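Local coordinates for protein phosphoserine aminotransferase (Bacillus circulans, PDB 2C0R) that uses pyridoxal 5'-phosphate to interconvert 3-phosphohydroxypyruvate and phosphoserine, with glutamate as amino donor, in the biosynthesis of serine and of pyridoxine, at residues A5-N9 with E320-L325; L15-V19 with M247-V251. The protein carries 1 engineered substitution. One frame throughout, in Å; residues are numbered along the deposited sequence.

Contact 1. Residues A5-N9 with E320-L325; sequences AYNFN and EGFVGL
CD1 of Tyr6 lies over one face of the Phe322 ring, offset toward the rim; the ring planes are 34° apart, an oblique pairing. The two residues are partners across the parallel bridge and share one face of the sheet, and chi1 near -65° in both turns each ring the same way, beside its own backbone N. Phe8 brings its CE1 to the edge of Phe322, 3.7 Å from CD2 of that ring, and the CD2 methyl of Leu325 packs 3.6 Å from Phe8 CB. This side packs on helix 344-361, with Phe353 against Phe322 and Leu350 against Leu325, and apolar rings and branched chains suit so buried a place. On the other face Val323 spreads its methyls: CG2 reaches Ala5 CB at 4.1 Å, while CG1 lies against the side chain of Asn9. The backbones run parallel. Tyr6 N donates to Gly321 O, Val323 N to Tyr6 O at 3.0 Å, and Phe8 N to Val323 O at 2.8 Å. Asn7, with CG anti to its own N, reaches OD1 forward to accept from Asn9 N at 3.0 Å, the donor standing above the carbonyl plane; its ND2 bonds to the backbone O of Glu39 of the second subunit. Gly321, at positive phi, closes helix 307-319 as the C-prime residue of a Schellman motif, and positive phi favours glycine at Gly324 too. The whole is a two-stranded parallel sheet joining the N-terminal segment to the C-terminal part of a class-V aminotransferase, ending in an Asx turn at the dimer interface.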
# COMPACT_ATOMS: atom_id res chain seq x y z
N ALA A 5 22.80 12.42 1.17
CA ALA A 5 22.25 13.68 0.69
C ALA A 5 21.64 14.47 1.85
O ALA A 5 21.15 13.94 2.84
CB ALA A 5 21.21 13.39 -0.37
N TYR A 6 21.68 15.80 1.71
CA TYR A 6 20.96 16.66 2.62
C TYR A 6 19.51 16.67 2.14
O TYR A 6 19.11 17.48 1.30
CB TYR A 6 21.51 18.07 2.55
CG TYR A 6 22.94 18.18 3.03
CD1 TYR A 6 23.83 18.95 2.27
CD2 TYR A 6 23.37 17.57 4.20
CE1 TYR A 6 25.15 19.10 2.65
CE2 TYR A 6 24.70 17.72 4.58
CZ TYR A 6 25.56 18.48 3.81
OH TYR A 6 26.88 18.63 4.21
N ASN A 7 18.76 15.72 2.68
CA ASN A 7 17.43 15.39 2.15
C ASN A 7 16.33 16.15 2.86
O ASN A 7 16.06 15.80 4.01
CB ASN A 7 17.22 13.90 2.31
CG ASN A 7 15.94 13.43 1.63
OD1 ASN A 7 15.26 14.26 1.02
ND2 ASN A 7 15.65 12.14 1.80
N PHE A 8 15.76 17.13 2.17
CA PHE A 8 14.64 17.91 2.68
C PHE A 8 13.34 17.59 1.94
O PHE A 8 12.41 18.38 1.97
CB PHE A 8 14.96 19.41 2.57
CG PHE A 8 15.98 19.83 3.63
CD1 PHE A 8 17.31 19.82 3.26
CD2 PHE A 8 15.62 20.21 4.89
CE1 PHE A 8 18.28 20.20 4.18
CE2 PHE A 8 16.57 20.58 5.84
CZ PHE A 8 17.92 20.58 5.47
N ASN A 9 13.25 16.41 1.36
CA ASN A 9 12.05 15.98 0.70
C ASN A 9 10.86 16.00 1.67
O ASN A 9 10.99 15.70 2.87
CB ASN A 9 12.20 14.54 0.21
CG ASN A 9 12.88 14.42 -1.13
OD1 ASN A 9 13.55 13.43 -1.41
ND2 ASN A 9 12.69 15.41 -1.98
N GLU A 320 24.91 21.61 -4.43
CA GLU A 320 25.61 21.41 -3.15
C GLU A 320 25.02 20.24 -2.36
O GLU A 320 25.33 20.13 -1.16
CB GLU A 320 25.55 22.67 -2.28
CG GLU A 320 26.03 23.93 -2.99
CD GLU A 320 27.47 23.74 -3.42
OE1 GLU A 320 27.91 24.39 -4.41
OE2 GLU A 320 28.13 22.93 -2.73
N GLY A 321 24.20 19.38 -2.96
CA GLY A 321 23.78 18.15 -2.29
C GLY A 321 22.43 18.20 -1.60
O GLY A 321 21.99 17.25 -0.96
N PHE A 322 21.72 19.32 -1.72
CA PHE A 322 20.39 19.43 -1.18
C PHE A 322 19.34 18.87 -2.14
O PHE A 322 19.40 19.06 -3.34
CB PHE A 322 20.04 20.93 -0.91
CG PHE A 322 20.97 21.48 0.16
CD1 PHE A 322 22.13 22.14 -0.21
CD2 PHE A 322 20.65 21.32 1.50
CE1 PHE A 322 22.98 22.64 0.77
CE2 PHE A 322 21.52 21.82 2.47
CZ PHE A 322 22.69 22.47 2.10
N VAL A 323 18.38 18.21 -1.51
CA VAL A 323 17.28 17.61 -2.25
C VAL A 323 15.96 18.10 -1.70
O VAL A 323 15.76 18.10 -0.46
CB VAL A 323 17.38 16.06 -2.12
CG1 VAL A 323 16.20 15.39 -2.77
CG2 VAL A 323 18.74 15.65 -2.72
N GLY A 324 15.05 18.51 -2.58
CA GLY A 324 13.64 18.72 -2.19
C GLY A 324 13.27 20.08 -1.67
O GLY A 324 12.14 20.24 -1.17
N LEU A 325 14.11 21.11 -1.78
CA LEU A 325 13.80 22.41 -1.18
C LEU A 325 12.82 23.23 -2.01
O LEU A 325 12.27 24.21 -1.48
CB LEU A 325 15.09 23.24 -0.99
CG LEU A 325 16.04 22.68 0.05
CD1 LEU A 325 17.38 23.36 0.02
CD2 LEU A 325 15.43 22.77 1.45

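Contact 2. Residues L15-V19 with M247-V251; sequences LPLEV and MVNEV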
# COMPACT_ATOMS: atom_id res chain seq x y z
N LEU A 15 14.60 8.71 6.13
CA LEU A 15 14.53 7.74 7.19
C LEU A 15 15.79 7.80 8.04
O LEU A 15 16.79 8.26 7.51
CB LEU A 15 14.39 6.29 6.64
CG LEU A 15 12.91 5.93 6.44
CD1 LEU A 15 12.48 6.24 5.01
CD2 LEU A 15 12.64 4.48 6.77
N PRO A 16 15.75 7.34 9.28
CA PRO A 16 16.99 7.29 10.08
C PRO A 16 18.01 6.37 9.40
O PRO A 16 17.64 5.24 9.02
CB PRO A 16 16.51 6.68 11.39
CG PRO A 16 15.07 7.06 11.48
CD PRO A 16 14.60 6.86 10.04
N LEU A 17 19.23 6.84 9.22
CA LEU A 17 20.24 5.97 8.57
C LEU A 17 20.37 4.62 9.29
O LEU A 17 20.53 3.60 8.65
CB LEU A 17 21.60 6.65 8.57
CG LEU A 17 22.72 5.88 7.89
CD1 LEU A 17 22.34 5.39 6.49
CD2 LEU A 17 23.96 6.77 7.84
N GLU A 18 20.24 4.62 10.62
CA GLU A 18 20.38 3.38 11.41
C GLU A 18 19.26 2.40 11.04
O GLU A 18 19.43 1.17 10.99
CB GLU A 18 20.29 3.63 12.91
CG GLU A 18 19.40 4.80 13.28
CD GLU A 18 20.06 6.15 13.46
OE1 GLU A 18 20.43 6.81 12.46
OE2 GLU A 18 20.19 6.61 14.63
N VAL A 19 18.08 2.93 10.82
CA VAL A 19 16.97 2.06 10.44
C VAL A 19 17.22 1.47 9.06
O VAL A 19 16.97 0.28 8.86
CB VAL A 19 15.67 2.88 10.45
CG1 VAL A 19 14.58 2.11 9.73
CG2 VAL A 19 15.29 3.18 11.89
N MET A 247 8.81 -1.77 8.60
CA MET A 247 9.67 -0.56 8.66
C MET A 247 9.11 0.46 9.63
O MET A 247 9.90 1.09 10.36
CB MET A 247 9.76 0.08 7.29
CG MET A 247 10.59 -0.59 6.22
SD MET A 247 12.32 -0.84 6.69
CE MET A 247 13.01 0.80 6.50
N VAL A 248 7.80 0.63 9.71
CA VAL A 248 7.22 1.44 10.79
C VAL A 248 7.68 0.93 12.15
O VAL A 248 8.09 1.71 13.03
CB VAL A 248 5.68 1.47 10.68
CG1 VAL A 248 5.04 2.11 11.91
CG2 VAL A 248 5.26 2.21 9.41
N ASN A 249 7.63 -0.39 12.33
CA ASN A 249 8.10 -0.94 13.63
C ASN A 249 9.52 -0.51 13.94
O ASN A 249 9.82 -0.07 15.05
CB ASN A 249 7.93 -2.46 13.59
CG ASN A 249 8.01 -3.07 14.99
OD1 ASN A 249 7.45 -2.59 15.97
ND2 ASN A 249 8.73 -4.18 15.04
N GLU A 250 10.38 -0.58 12.93
CA GLU A 250 11.78 -0.15 13.14
C GLU A 250 11.87 1.32 13.43
O GLU A 250 12.68 1.77 14.27
CB GLU A 250 12.59 -0.53 11.89
CG GLU A 250 12.79 -2.03 11.73
CD GLU A 250 13.35 -2.71 12.97
OE1 GLU A 250 12.75 -3.71 13.41
OE2 GLU A 250 14.38 -2.24 13.50
N VAL A 251 11.07 2.14 12.77
CA VAL A 251 11.13 3.57 13.05
C VAL A 251 10.64 3.88 14.44
O VAL A 251 11.19 4.74 15.15
CB VAL A 251 10.34 4.38 12.00
CG1 VAL A 251 10.21 5.83 12.46
CG2 VAL A 251 11.00 4.33 10.63
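Val19, in the first turn of helix 17-25, faces helix 242-257 with its CA 6.3 Å from that of Glu250, close enough for a small branched side chain to reach the opposite backbone. Its two methyls divide the work. CG1, anti to the backbone N (chi1 166°), touches Met247 CE at 3.8 Å and Glu250 CB at 3.9 Å, whereas CG2 rests 3.8 Å from the carbonyl O of Glu250. Losing both methyls to an alanine here would probably take from Met247 CE one of its two neighbours and from the Glu250 carbonyl its methyl cover, opening a gap between the helices. Met247 is bent at chi2 and chi3, and this curl carries its flexible thioether chain toward the contact, where CE also meets Leu15 CD2 at 3.7 Å. The leucine crosses it at about a right angle and extends the same CD2 to Val251 CG2 at 4.2 Å. Met38 of the second subunit packs on both Leu15 and Met247. Pro16, at the N-cap position, needs no backbone N-H there and adds its ring CD loosely beside Val251. Glu250 contributes only aliphatic and backbone atoms across this apolar contact; its carboxylate pairs instead with Lys253 in a salt bridge. Helix 17-25 thus packs on helix 242-257, whose Trp254 lies against Pro16 and Val19, while Ala23 and Arg22 of helix 17-25 touch Met247 and Glu250.

Overall arrangement
Contact 2 is nested inside the loop closed by contact 1: residues 5-9 come first, then 15-19, 247-251 and finally 320-325. Strand 6-7 and helix 17-25 follow each other, so one short N-terminal stretch pairs with a C-terminal strand and then packs on helix 242-257. The centres lie about 19 Å apart, and the nearest atoms, about 6 Å apart, do not touch. Both contacts reach the second subunit, whose Glu39 serves contact 1 through its backbone O and contact 2 through carboxylate OE2, bonded to Leu15 N. The N-terminal region therefore joins distant parts of the chain beside the dimer interface, the side chains of Asn9 and Leu15 lying about 11 Å and 14 Å from a bound pyridoxal phosphate.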